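Local coordinates for microcin B17-processing protein McbD (PDB 6GRH) that is necessary to process the inactive microcin B17 precursor into the active peptide, consistent with its membership of the YcaO cyclodehydratase family, at residues M169-L174 / L364-S369. The protein carries 1 engineered substitution. Numbering follows the deposited sequence.
Sequences MERQSL and LHMNNS. Engineered in segment 169-174: R171 (natural residue Thr).
M366 meets the helix through the last two atoms of its side chain. Its SD lies 3.7 Å from NH1 of R171, and its CE lies 3.7 Å from CD2 of L174. R171 and L174 are three residues apart on helix 157-180, so their side chains leave the same side of it. In R171 and L174 the side chain sets out toward the loop, and in M366 toward the helix. The fit is modest in size, with 152 Å² buried in all.

The contact with L174 is purely apolar, methyl against methyl. With CG of L174 anti to the backbone N (chi1 175°), its CD2 reaches the M366 methyl. The M366 chain is extended at chi2 and bends at chi3 (-74°), which turns its methyl to L174. V393 and L175 also touch M366.

The R171 contact is van der Waals packing against the sulfur, which approaches the guanidinium obliquely. CD of R171 comes within 4.0 Å of the same SD. R171 is an engineered residue, Thr in the natural protein. Its NH2 has a long, weak ion pair with E167.

No hydrogen bond joins the two segments directly. Each segment has polar bonds of its own. In the helix, O of M169 accepts from both N and OG of S173, from opposite faces of the carbonyl plane; the OG bond is 2.8 Å. In the loop, N of N367 donates to ND1 of H365 at 3.2 Å, lying in the ring plane. OD1 of N367 takes a 2.7 Å bond from OG of S369 on an in-plane lone pair. Outside the two segments, OD2 of D147 accepts a hydrogen bond from the backbone N of M366.

This is plain helix-to-loop packing within the YcaO fold, buried near the centre of the chain: the loop after strand 350-358 lies against helix 157-180 through the end of the M366 side chain.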
loop_
_atom_site.group_PDB
_atom_site.type_symbol
_atom_site.label_atom_id
_atom_site.label_comp_id
_atom_site.label_asym_id
_atom_site.label_seq_id
_atom_site.Cartn_x
_atom_site.Cartn_y
_atom_site.Cartn_z
ATOM N N MET E 169 -20.141 -25.869 -39.082
ATOM C CA MET E 169 -21.145 -25.139 -39.845
ATOM C C MET E 169 -20.533 -23.928 -40.536
ATOM O O MET E 169 -20.790 -23.697 -41.712
ATOM C CB MET E 169 -22.306 -24.696 -38.950
ATOM C CG MET E 169 -23.409 -25.721 -38.874
ATOM S SD MET E 169 -23.995 -26.043 -40.545
ATOM C CE MET E 169 -24.022 -27.822 -40.489
ATOM N N GLU E 170 -19.713 -23.176 -39.809
ATOM C CA GLU E 170 -19.059 -21.970 -40.361
ATOM C C GLU E 170 -18.250 -22.278 -41.623
ATOM O O GLU E 170 -18.424 -21.650 -42.662
ATOM C CB GLU E 170 -18.104 -21.330 -39.327
ATOM C CG GLU E 170 -18.823 -20.489 -38.296
ATOM C CD GLU E 170 -18.026 -20.227 -37.031
ATOM O OE1 GLU E 170 -16.793 -20.383 -37.024
ATOM O OE2 GLU E 170 -18.658 -19.861 -36.024
ATOM N N ARG E 171 -17.359 -23.257 -41.506
ATOM C CA ARG E 171 -16.403 -23.564 -42.550
ATOM C C ARG E 171 -17.064 -24.254 -43.742
ATOM O O ARG E 171 -16.778 -23.902 -44.890
ATOM C CB ARG E 171 -15.228 -24.397 -41.994
ATOM C CG ARG E 171 -14.506 -23.768 -40.793
ATOM C CD ARG E 171 -13.852 -22.442 -41.146
ATOM N NE ARG E 171 -13.304 -21.774 -39.965
ATOM C CZ ARG E 171 -12.111 -22.003 -39.414
ATOM N NH1 ARG E 171 -11.262 -22.920 -39.898
ATOM N NH2 ARG E 171 -11.754 -21.295 -38.337
ATOM N N GLN E 172 -17.983 -25.184 -43.481
ATOM C CA GLN E 172 -18.709 -25.838 -44.577
ATOM C C GLN E 172 -19.549 -24.809 -45.321
ATOM O O GLN E 172 -19.547 -24.796 -46.567
ATOM C CB GLN E 172 -19.567 -27.012 -44.107
ATOM C CG GLN E 172 -18.798 -28.133 -43.414
ATOM C CD GLN E 172 -17.755 -28.787 -44.282
ATOM O OE1 GLN E 172 -17.965 -28.995 -45.499
ATOM N NE2 GLN E 172 -16.633 -29.154 -43.667
ATOM N N SER E 173 -20.215 -23.921 -44.576
ATOM C CA SER E 173 -20.968 -22.807 -45.180
ATOM C C SER E 173 -20.083 -21.890 -46.012
ATOM O O SER E 173 -20.463 -21.474 -47.094
ATOM C CB SER E 173 -21.714 -21.969 -44.131
ATOM O OG SER E 173 -22.712 -22.754 -43.478
ATOM N N LEU E 174 -18.901 -21.596 -45.515
ATOM C CA LEU E 174 -17.983 -20.692 -46.198
ATOM C C LEU E 174 -17.453 -21.286 -47.505
ATOM O O LEU E 174 -17.335 -20.567 -48.498
ATOM C CB LEU E 174 -16.808 -20.361 -45.284
ATOM C CG LEU E 174 -15.672 -19.519 -45.877
ATOM C CD1 LEU E 174 -16.127 -18.110 -46.252
ATOM C CD2 LEU E 174 -14.501 -19.476 -44.919
ATOM N N LEU E 364 -13.148 -32.036 -45.839
ATOM C CA LEU E 364 -12.273 -32.434 -44.716
ATOM C C LEU E 364 -11.411 -31.283 -44.203
ATOM O O LEU E 364 -10.972 -31.304 -43.060
ATOM C CB LEU E 364 -11.399 -33.648 -45.093
ATOM C CG LEU E 364 -12.128 -34.993 -44.999
ATOM C CD1 LEU E 364 -11.299 -36.109 -45.602
ATOM C CD2 LEU E 364 -12.500 -35.358 -43.574
ATOM N N HIS E 365 -11.155 -30.298 -45.044
ATOM C CA HIS E 365 -10.440 -29.106 -44.630
ATOM C C HIS E 365 -10.812 -27.968 -45.581
ATOM O O HIS E 365 -11.575 -28.192 -46.509
ATOM C CB HIS E 365 -8.931 -29.387 -44.622
ATOM C CG HIS E 365 -8.379 -29.774 -45.953
ATOM N ND1 HIS E 365 -8.166 -28.862 -46.961
ATOM C CD2 HIS E 365 -7.944 -30.965 -46.423
ATOM C CE1 HIS E 365 -7.653 -29.479 -48.008
ATOM N NE2 HIS E 365 -7.494 -30.756 -47.703
ATOM N N MET E 366 -10.273 -26.772 -45.380
ATOM C CA MET E 366 -10.759 -25.594 -46.111
ATOM C C MET E 366 -9.849 -25.045 -47.207
ATOM O O MET E 366 -10.122 -23.967 -47.753
ATOM C CB MET E 366 -11.140 -24.480 -45.120
ATOM C CG MET E 366 -10.000 -23.682 -44.526
ATOM S SD MET E 366 -10.636 -22.323 -43.516
ATOM C CE MET E 366 -11.225 -21.169 -44.744
ATOM N N ASN E 367 -8.782 -25.767 -47.533
ATOM C CA ASN E 367 -7.862 -25.351 -48.588
ATOM C C ASN E 367 -8.154 -26.065 -49.919
ATOM O O ASN E 367 -7.603 -27.125 -50.190
ATOM C CB ASN E 367 -6.424 -25.625 -48.140
ATOM C CG ASN E 367 -5.397 -25.175 -49.156
ATOM O OD1 ASN E 367 -5.719 -24.482 -50.123
ATOM N ND2 ASN E 367 -4.142 -25.561 -48.932
ATOM N N ASN E 368 -8.994 -25.488 -50.771
ATOM C CA ASN E 368 -9.256 -26.164 -52.050
ATOM C C ASN E 368 -8.160 -25.895 -53.127
ATOM O O ASN E 368 -8.288 -26.373 -54.233
ATOM C CB ASN E 368 -10.714 -26.002 -52.550
ATOM C CG ASN E 368 -11.235 -24.616 -52.384
ATOM O OD1 ASN E 368 -12.232 -24.373 -51.681
ATOM N ND2 ASN E 368 -10.522 -23.671 -52.977
ATOM N N SER E 369 -7.092 -25.158 -52.784
ATOM C CA SER E 369 -5.856 -25.146 -53.592
ATOM C C SER E 369 -4.936 -26.344 -53.289
ATOM O O SER E 369 -3.960 -26.555 -53.985
ATOM C CB SER E 369 -5.067 -23.844 -53.397
ATOM O OG SER E 369 -4.227 -23.905 -52.252
#